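Local structure of H127A/Y244A mutant of alginate lyase AlyC3 in complex with dimannuronate (Psychromonas sp., 7C8F) at residues G9-P14 with Y57-K62; V68-N73 with N248-A253; L97-E102 with N256-K261. The protein probably cleaves alginate by beta-elimination, as a lyase of polysaccharide lyase family 7, and is captured here with dimannuronate bound. All blocks are in the same frame, centred on the assembly; numbering follows the deposited sequence.

Overall arrangement
All three contacts reach the same seven-stranded antiparallel sheet of the jelly-roll sandwich, and all are partly buried. Contact 1 fastens the N-terminal loop to strand 58-60, outermost in the chain's sheet; contact 2 pairs strand 67-72 with 250-264; contact 3 uses a later part of 250-264, beyond a corner, with 93-103. Contacts 1 and 2 touch through backbone pairing of strands 58-60 and 67-72 and through Phe58 against Phe69. Contact 1 is the most peripheral, its centre about 20 Å from the centre of the chain, and relies on one bridge, CH-pi contacts and a lysine tether. Contacts 2 and 3 are regular strand pairs, each with a buried, mainly apolar face and a more exposed one rich in charge.

Contact 1 of 3, residues G9-P14 with Y57-K62; sequences GALGEP and YFYVDK
Gly12 meets Val60 in a single antiparallel hydrogen-bonded bridge, by which the N-terminal loop fastens onto strand 58-60, the outermost strand of one sheet of the jelly roll within this chain. Val60 N reaches Gly12 O at 2.9 Å, almost straight but from above the carbonyl plane, and Gly12 N gives a more bent bond back to Val60 O. A beta carbon on Gly12 would run into that same carbonyl oxygen, so glycine suits the place. Next to the bridge, Leu11 lays CD2 over one face of the Tyr59 ring, 4.0 Å from its centre, in a CH-pi contact. Tyr59 CG sits between its backbone N and carbonyl carbon (chi1 64°), and from there the ring is presented to Leu11 CD2. Pro14, compact and apolar, brings CG to within 3.6 Å of Phe58 CE2 in an off-centre CH-pi contact, while its CA packs on Val60 CG2. Leu24 and Phe20 of helix 18-25 add to this buried cluster by touching Pro14 and Val60. A water joins Ala10 O to Lys62 N. The Lys62 chain, extended beyond CG, runs past Gly12 and places NZ 2.8 Å from Gly9 O, in the carbonyl plane and on a lone pair.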
loop_
_atom_site.group_PDB
_atom_site.type_symbol
_atom_site.label_atom_id
_atom_site.label_comp_id
_atom_site.label_asym_id
_atom_site.label_seq_id
_atom_site.Cartn_x
_atom_site.Cartn_y
_atom_site.Cartn_z
ATOM N N GLY B 9 13.128 17.567 -43.501
ATOM C CA GLY B 9 11.756 17.522 -43.895
ATOM C C GLY B 9 11.241 16.153 -44.211
ATOM O O GLY B 9 10.078 16.009 -44.492
ATOM N N ALA B 10 12.085 15.150 -44.167
ATOM C CA ALA B 10 11.551 13.827 -44.477
ATOM C C ALA B 10 10.606 13.338 -43.386
ATOM O O ALA B 10 9.602 12.680 -43.680
ATOM C CB ALA B 10 12.689 12.829 -44.696
ATOM N N LEU B 11 10.899 13.658 -42.128
ATOM C CA LEU B 11 10.162 13.125 -40.987
ATOM C C LEU B 11 9.171 14.166 -40.489
ATOM O O LEU B 11 9.528 15.336 -40.319
ATOM C CB LEU B 11 11.134 12.764 -39.864
ATOM C CG LEU B 11 12.253 11.780 -40.219
ATOM C CD1 LEU B 11 13.115 11.473 -39.003
ATOM C CD2 LEU B 11 11.690 10.494 -40.831
ATOM N N GLY B 12 7.932 13.743 -40.260
ATOM C CA GLY B 12 6.956 14.642 -39.666
ATOM C C GLY B 12 7.221 14.832 -38.180
ATOM O O GLY B 12 7.641 13.909 -37.479
ATOM N N GLU B 13 6.985 16.055 -37.698
ATOM C CA GLU B 13 7.132 16.344 -36.277
ATOM C C GLU B 13 5.821 16.037 -35.574
ATOM O O GLU B 13 4.780 16.583 -35.968
ATOM C CB GLU B 13 7.505 17.803 -36.066
ATOM C CG GLU B 13 8.862 18.165 -36.660
ATOM C CD GLU B 13 9.260 19.608 -36.409
ATOM O OE1 GLU B 13 8.624 20.267 -35.559
ATOM O OE2 GLU B 13 10.213 20.082 -37.066
ATOM N N PRO B 14 5.813 15.157 -34.557
ATOM C CA PRO B 14 4.539 14.759 -33.928
ATOM C C PRO B 14 3.668 15.917 -33.466
ATOM O O PRO B 14 2.441 15.856 -33.601
ATOM C CB PRO B 14 5.000 13.846 -32.779
ATOM C CG PRO B 14 6.254 13.199 -33.329
ATOM C CD PRO B 14 6.942 14.307 -34.123
ATOM N N TYR B 57 13.901 7.876 -34.388
ATOM C CA TYR B 57 13.195 6.884 -33.584
ATOM C C TYR B 57 11.827 7.360 -33.103
ATOM O O TYR B 57 11.075 6.558 -32.538
ATOM C CB TYR B 57 14.028 6.490 -32.355
ATOM C CG TYR B 57 15.359 5.833 -32.663
ATOM C CD1 TYR B 57 15.422 4.559 -33.209
ATOM C CD2 TYR B 57 16.554 6.488 -32.391
ATOM C CE1 TYR B 57 16.640 3.957 -33.483
ATOM C CE2 TYR B 57 17.775 5.895 -32.661
ATOM C CZ TYR B 57 17.812 4.629 -33.206
ATOM O OH TYR B 57 19.026 4.036 -33.474
ATOM N N PHE B 58 11.482 8.630 -33.321
ATOM C CA PHE B 58 10.246 9.220 -32.801
ATOM C C PHE B 58 9.823 10.286 -33.807
ATOM O O PHE B 58 10.382 11.391 -33.820
ATOM C CB PHE B 58 10.458 9.823 -31.412
ATOM C CG PHE B 58 9.227 10.494 -30.841
ATOM C CD1 PHE B 58 8.145 9.732 -30.406
ATOM C CD2 PHE B 58 9.143 11.874 -30.753
ATOM C CE1 PHE B 58 7.010 10.342 -29.891
ATOM C CE2 PHE B 58 8.008 12.484 -30.235
ATOM C CZ PHE B 58 6.941 11.715 -29.805
ATOM N N TYR B 59 8.831 9.971 -34.627
ATOM C CA TYR B 59 8.427 10.880 -35.689
ATOM C C TYR B 59 7.040 10.488 -36.163
ATOM O O TYR B 59 6.503 9.437 -35.787
ATOM C CB TYR B 59 9.439 10.856 -36.848
ATOM C CG TYR B 59 9.549 9.512 -37.556
ATOM C CD1 TYR B 59 10.398 8.520 -37.081
ATOM C CD2 TYR B 59 8.805 9.251 -38.702
ATOM C CE1 TYR B 59 10.497 7.289 -37.730
ATOM C CE2 TYR B 59 8.898 8.038 -39.362
ATOM C CZ TYR B 59 9.744 7.061 -38.869
ATOM O OH TYR B 59 9.828 5.849 -39.527
ATOM N N VAL B 60 6.463 11.325 -37.016
ATOM C CA VAL B 60 5.232 10.992 -37.712
ATOM C C VAL B 60 5.578 10.727 -39.168
ATOM O O VAL B 60 6.281 11.525 -39.803
ATOM C CB VAL B 60 4.159 12.083 -37.561
ATOM C CG1 VAL B 60 3.048 11.854 -38.549
ATOM C CG2 VAL B 60 3.590 12.053 -36.148
ATOM N N ASP B 61 5.126 9.586 -39.676
ATOM C CA ASP B 61 5.302 9.275 -41.088
ATOM C C ASP B 61 4.394 10.182 -41.906
ATOM O O ASP B 61 3.170 10.166 -41.741
ATOM C CB ASP B 61 4.950 7.811 -41.324
ATOM C CG ASP B 61 5.169 7.388 -42.766
ATOM O OD1 ASP B 61 4.287 7.662 -43.599
ATOM O OD2 ASP B 61 6.223 6.794 -43.054
ATOM N N LYS B 62 4.990 10.984 -42.797
ATOM C CA LYS B 62 4.202 12.006 -43.478
ATOM C C LYS B 62 3.141 11.400 -44.387
ATOM O O LYS B 62 2.082 12.007 -44.590
ATOM C CB LYS B 62 5.111 12.966 -44.249
ATOM C CG LYS B 62 5.905 13.917 -43.366
ATOM C CD LYS B 62 6.540 15.029 -44.197
ATOM C CE LYS B 62 7.083 16.147 -43.326
ATOM N NZ LYS B 62 7.566 17.293 -44.155
HETATM O O HOH W 1 7.734 10.822 -42.882
#

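Contact 2 of 3, residues V68-N73 with N248-A253; sequences VFKMKN and NGMSEA
Met250 and Lys70 touch where SD of the one lies 3.8 Å from CE of the other, on the outward face of an antiparallel strand pair in the jelly roll. Met250 CG, anti to the backbone N (chi1 -171°), lies 3.3 Å from Met71 O, and the bend at chi3 turns CE to 3.9 Å from Lys72 CB. The same methyl packs on the Tyr57 ring, so a long, pliable side chain suits this place between two lysine stems. An alanine here would probably open a gap, leaving Lys70 CE without the sulfur and Lys72 CB and the Tyr57 ring without the methyl. The stems of Lys70 and Glu252 run alongside each other, CG to CG 3.8 Å. Their salt bridge is long, 4.0 Å from Lys70 NZ to Glu252 OE1, and a water links NZ to OE2, which His254 also binds. Lys72 NZ leads away to a salt bridge with Glu35 OE2.

The backbone holds these groups in register. Phe69 pairs with Ala253 and Met71 with Ser251 through two hydrogen bonds each, and Asn73 N adds one to Gly249 O. On the inward face, Phe69, Met71 and Ala253 pack on Val242 of the opposing sheet. Asn244 ND2 serves Met71 O and Asn73 O. The chemistry is thus split: the inward face is mainly apolar, its serine hydroxyl, Ser251 OG, satisfied by Asn244 OD1, whereas the outward charges are partly bridged by water.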
loop_
_atom_site.group_PDB
_atom_site.type_symbol
_atom_site.label_atom_id
_atom_site.label_comp_id
_atom_site.label_asym_id
_atom_site.label_seq_id
_atom_site.Cartn_x
_atom_site.Cartn_y
_atom_site.Cartn_z
ATOM N N VAL B 68 5.353 7.048 -35.085
ATOM C CA VAL B 68 6.282 5.926 -35.145
ATOM C C VAL B 68 7.221 5.975 -33.953
ATOM O O VAL B 68 7.851 7.005 -33.693
ATOM C CB VAL B 68 7.082 5.936 -36.457
ATOM C CG1 VAL B 68 8.086 4.784 -36.471
ATOM C CG2 VAL B 68 6.123 5.879 -37.637
ATOM N N PHE B 69 7.302 4.863 -33.220
ATOM C CA PHE B 69 8.297 4.660 -32.177
ATOM C C PHE B 69 9.212 3.514 -32.583
ATOM O O PHE B 69 8.733 2.430 -32.936
ATOM C CB PHE B 69 7.649 4.260 -30.841
ATOM C CG PHE B 69 6.715 5.279 -30.256
ATOM C CD1 PHE B 69 5.392 5.366 -30.675
ATOM C CD2 PHE B 69 7.140 6.103 -29.221
ATOM C CE1 PHE B 69 4.515 6.271 -30.106
ATOM C CE2 PHE B 69 6.268 7.015 -28.647
ATOM C CZ PHE B 69 4.958 7.102 -29.079
ATOM N N LYS B 70 10.521 3.717 -32.468
ATOM C CA LYS B 70 11.498 2.655 -32.667
ATOM C C LYS B 70 12.502 2.651 -31.525
ATOM O O LYS B 70 12.758 3.683 -30.898
ATOM C CB LYS B 70 12.258 2.870 -33.987
ATOM C CG LYS B 70 11.347 2.897 -35.211
ATOM C CD LYS B 70 12.069 3.412 -36.461
ATOM C CE LYS B 70 12.633 2.285 -37.295
ATOM N NZ LYS B 70 13.235 2.813 -38.555
ATOM N N MET B 71 13.084 1.486 -31.261
ATOM C CA MET B 71 14.208 1.388 -30.342
ATOM C C MET B 71 14.948 0.080 -30.569
ATOM O O MET B 71 14.328 -0.956 -30.840
ATOM C CB MET B 71 13.752 1.468 -28.877
ATOM C CG MET B 71 14.894 1.472 -27.849
ATOM S SD MET B 71 16.206 2.670 -28.197
ATOM C CE MET B 71 15.267 4.190 -28.382
ATOM N N LYS B 72 16.251 0.109 -30.412
ATOM C CA LYS B 72 17.087 -1.082 -30.483
ATOM C C LYS B 72 17.688 -1.429 -29.143
ATOM O O LYS B 72 17.848 -0.601 -28.300
ATOM C CB LYS B 72 18.179 -0.954 -31.553
ATOM C CG LYS B 72 19.186 0.132 -31.338
ATOM C CD LYS B 72 20.422 -0.111 -32.204
ATOM C CE LYS B 72 21.383 1.055 -32.161
ATOM N NZ LYS B 72 22.723 0.778 -32.781
ATOM N N ASN B 73 18.005 -2.695 -28.989
ATOM C CA ASN B 73 18.646 -3.281 -27.834
ATOM C C ASN B 73 17.733 -3.664 -26.702
ATOM O O ASN B 73 16.753 -3.064 -26.495
ATOM C CB ASN B 73 19.854 -2.479 -27.326
ATOM C CG ASN B 73 20.845 -2.155 -28.419
ATOM O OD1 ASN B 73 21.158 -2.960 -29.240
ATOM N ND2 ASN B 73 21.341 -0.965 -28.397
ATOM N N ASN B 248 19.386 -7.875 -29.511
ATOM C CA ASN B 248 20.094 -7.796 -30.794
ATOM C C ASN B 248 19.205 -7.352 -31.953
ATOM O O ASN B 248 19.457 -7.716 -33.104
ATOM C CB ASN B 248 20.807 -9.112 -31.134
ATOM C CG ASN B 248 21.825 -9.511 -30.087
ATOM O OD1 ASN B 248 21.721 -10.573 -29.475
ATOM N ND2 ASN B 248 22.824 -8.661 -29.878
ATOM N N GLY B 249 18.175 -6.546 -31.688
ATOM C CA GLY B 249 17.280 -6.120 -32.742
ATOM C C GLY B 249 16.601 -4.796 -32.447
ATOM O O GLY B 249 16.754 -4.217 -31.368
ATOM N N MET B 250 15.824 -4.330 -33.421
ATOM C CA MET B 250 15.111 -3.064 -33.311
ATOM C C MET B 250 13.612 -3.289 -33.446
ATOM O O MET B 250 13.157 -3.964 -34.375
ATOM C CB MET B 250 15.562 -2.044 -34.356
ATOM C CG MET B 250 14.964 -0.669 -34.074
ATOM S SD MET B 250 15.401 0.593 -35.266
ATOM C CE MET B 250 17.143 0.814 -34.904
ATOM N N SER B 251 12.854 -2.713 -32.524
ATOM C CA SER B 251 11.404 -2.752 -32.588
ATOM C C SER B 251 10.886 -1.502 -33.288
ATOM O O SER B 251 11.560 -0.469 -33.350
ATOM C CB SER B 251 10.828 -2.801 -31.178
ATOM O OG SER B 251 11.254 -1.653 -30.467
ATOM N N GLU B 252 9.662 -1.598 -33.795
ATOM C CA GLU B 252 9.036 -0.502 -34.519
ATOM C C GLU B 252 7.532 -0.647 -34.379
ATOM O O GLU B 252 6.969 -1.679 -34.764
ATOM C CB GLU B 252 9.438 -0.509 -35.998
ATOM C CG GLU B 252 8.765 0.584 -36.798
ATOM C CD GLU B 252 9.313 0.698 -38.205
ATOM O OE1 GLU B 252 10.347 0.055 -38.492
ATOM O OE2 GLU B 252 8.711 1.435 -39.014
ATOM N N ALA B 253 6.886 0.367 -33.809
ATOM C CA ALA B 253 5.440 0.411 -33.670
ATOM C C ALA B 253 4.904 1.655 -34.359
ATOM O O ALA B 253 5.460 2.751 -34.201
ATOM C CB ALA B 253 5.024 0.423 -32.195
HETATM O O HOH W 2 10.946 3.479 -39.728
#

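Contact 3 of 3, residues L97-E102 with N256-K261; sequences LSAEVE and NKLEYK
Glu100 and Asn256 extend alongside each other in one direction at an antiparallel strand pair of the jelly roll, their carboxylate and amide planes nearly coplanar, 13° apart. Asn256 ND2 donates to Glu100 OE1 at 2.8 Å, the oxygen lying in the amide plane. Asn256 CG stands anti to its backbone N (chi1 179°), beside the glutamate, and the amide's further rotation points ND2 at OE1. Lys257 is turned differently: its extended chain crosses that of Glu100, with CB 3.9 Å from Glu100 CG. Its amine is nearer to Glu259, two residues on along the same face, in a long salt bridge of 3.7 Å from Lys257 NZ to Glu259 OE1, and a water connects it to Glu100 OE2. Long flexible chains with charged ends suit this partly exposed face, where Ser98 OG is bound by Asp206.

Antiparallel backbone bonds join Ser98 with Glu259, twice, and Glu100 N to Lys257 O. The other face is apolar: Leu258 CD1 lies 4.2 Å from both Leu97 CD1 and Ala99 CB, a small methyl fitting between Leu258 and Leu123. This side turns to the sandwich interior, where Leu97 and Tyr260 pack on Phe238 of strand 235-240 and Leu97 also touches Leu123 of strand 119-129; strand 203-210 flanks 93-103 on its other edge.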
loop_
_atom_site.group_PDB
_atom_site.type_symbol
_atom_site.label_atom_id
_atom_site.label_comp_id
_atom_site.label_asym_id
_atom_site.label_seq_id
_atom_site.Cartn_x
_atom_site.Cartn_y
_atom_site.Cartn_z
ATOM N N LEU B 97 -6.800 5.380 -22.074
ATOM C CA LEU B 97 -5.784 5.482 -23.104
ATOM C C LEU B 97 -6.312 4.697 -24.295
ATOM O O LEU B 97 -6.659 3.519 -24.162
ATOM C CB LEU B 97 -4.465 4.882 -22.620
ATOM C CG LEU B 97 -3.271 5.102 -23.539
ATOM C CD1 LEU B 97 -2.823 6.579 -23.445
ATOM C CD2 LEU B 97 -2.135 4.126 -23.185
ATOM N N SER B 98 -6.388 5.353 -25.424
ATOM C CA SER B 98 -6.878 4.743 -26.640
ATOM C C SER B 98 -5.836 4.783 -27.714
ATOM O O SER B 98 -5.314 5.805 -27.996
ATOM C CB SER B 98 -8.115 5.471 -27.145
ATOM O OG SER B 98 -9.116 5.518 -26.201
ATOM N N ALA B 99 -5.586 3.638 -28.319
ATOM C CA ALA B 99 -4.620 3.543 -29.357
ATOM C C ALA B 99 -5.037 2.626 -30.497
ATOM O O ALA B 99 -5.849 1.806 -30.337
ATOM C CB ALA B 99 -3.323 3.026 -28.764
ATOM N N GLU B 100 -4.429 2.846 -31.649
ATOM C CA GLU B 100 -4.547 1.957 -32.801
ATOM C C GLU B 100 -3.100 1.714 -33.182
ATOM O O GLU B 100 -2.408 2.608 -33.477
ATOM C CB GLU B 100 -5.359 2.503 -33.938
ATOM C CG GLU B 100 -6.805 2.635 -33.592
ATOM C CD GLU B 100 -7.637 3.299 -34.660
ATOM O OE1 GLU B 100 -7.049 3.723 -35.658
ATOM O OE2 GLU B 100 -8.842 3.377 -34.455
ATOM N N VAL B 101 -2.655 0.478 -33.114
ATOM C CA VAL B 101 -1.287 0.121 -33.298
ATOM C C VAL B 101 -1.016 -1.041 -34.239
ATOM O O VAL B 101 -1.755 -1.969 -34.295
ATOM C CB VAL B 101 -0.740 -0.364 -31.933
ATOM C CG1 VAL B 101 0.753 -0.547 -31.976
ATOM C CG2 VAL B 101 -1.122 0.573 -30.826
ATOM N N GLU B 102 0.099 -0.935 -34.936
ATOM C CA GLU B 102 0.644 -1.971 -35.779
ATOM C C GLU B 102 2.110 -2.169 -35.422
ATOM O O GLU B 102 2.855 -1.263 -35.430
ATOM C CB GLU B 102 0.533 -1.617 -37.255
ATOM C CG GLU B 102 1.038 -2.713 -38.173
ATOM C CD GLU B 102 0.886 -2.374 -39.640
ATOM O OE1 GLU B 102 0.314 -1.354 -39.966
ATOM O OE2 GLU B 102 1.368 -3.148 -40.442
ATOM N N ASN B 256 -1.567 4.689 -35.454
ATOM C CA ASN B 256 -2.485 5.525 -36.222
ATOM C C ASN B 256 -3.296 6.441 -35.313
ATOM O O ASN B 256 -3.789 7.483 -35.763
ATOM C CB ASN B 256 -3.398 4.622 -37.061
ATOM C CG ASN B 256 -4.407 5.396 -37.883
ATOM O OD1 ASN B 256 -4.050 6.111 -38.821
ATOM N ND2 ASN B 256 -5.685 5.228 -37.556
ATOM N N LYS B 257 -3.416 6.087 -34.037
ATOM C CA LYS B 257 -4.213 6.839 -33.084
ATOM C C LYS B 257 -3.551 6.699 -31.727
ATOM O O LYS B 257 -3.079 5.616 -31.365
ATOM C CB LYS B 257 -5.644 6.287 -33.019
ATOM C CG LYS B 257 -6.485 6.825 -31.864
ATOM C CD LYS B 257 -7.931 6.335 -31.972
ATOM C CE LYS B 257 -8.784 6.833 -30.821
ATOM N NZ LYS B 257 -10.206 6.405 -30.960
ATOM N N LEU B 258 -3.490 7.806 -30.996
ATOM C CA LEU B 258 -3.055 7.768 -29.604
ATOM C C LEU B 258 -3.737 8.911 -28.883
ATOM O O LEU B 258 -3.497 10.086 -29.201
ATOM C CB LEU B 258 -1.535 7.870 -29.488
ATOM C CG LEU B 258 -0.999 7.762 -28.051
ATOM C CD1 LEU B 258 -1.367 6.421 -27.386
ATOM C CD2 LEU B 258 0.499 7.950 -28.049
ATOM N N GLU B 259 -4.586 8.566 -27.922
ATOM C CA GLU B 259 -5.395 9.527 -27.196
ATOM C C GLU B 259 -5.400 9.190 -25.715
ATOM O O GLU B 259 -5.296 8.023 -25.324
ATOM C CB GLU B 259 -6.838 9.525 -27.692
ATOM C CG GLU B 259 -6.962 9.966 -29.153
ATOM C CD GLU B 259 -8.367 9.814 -29.694
ATOM O OE1 GLU B 259 -9.267 9.409 -28.930
ATOM O OE2 GLU B 259 -8.568 10.099 -30.890
ATOM N N TYR B 260 -5.580 10.231 -24.912
ATOM C CA TYR B 260 -5.718 10.150 -23.458
ATOM C C TYR B 260 -6.880 11.012 -23.011
ATOM O O TYR B 260 -7.007 12.099 -23.432
ATOM C CB TYR B 260 -4.466 10.617 -22.714
ATOM C CG TYR B 260 -4.661 10.875 -21.228
ATOM C CD1 TYR B 260 -4.864 9.850 -20.353
ATOM C CD2 TYR B 260 -4.588 12.145 -20.718
ATOM C CE1 TYR B 260 -5.046 10.091 -19.020
ATOM C CE2 TYR B 260 -4.774 12.382 -19.388
ATOM C CZ TYR B 260 -4.977 11.350 -18.555
ATOM O OH TYR B 260 -5.141 11.586 -17.255
ATOM N N LYS B 261 -7.710 10.478 -22.147
ATOM C CA LYS B 261 -8.839 11.190 -21.632
ATOM C C LYS B 261 -9.094 10.899 -20.167
ATOM O O LYS B 261 -9.098 9.797 -19.778
ATOM C CB LYS B 261 -10.076 10.803 -22.406
ATOM C CG LYS B 261 -11.237 11.685 -22.120
ATOM C CD LYS B 261 -12.230 11.610 -23.265
ATOM C CE LYS B 261 -11.854 12.556 -24.389
ATOM N NZ LYS B 261 -11.393 11.882 -25.641
HETATM O O HOH W 3 -9.934 3.345 -32.035
#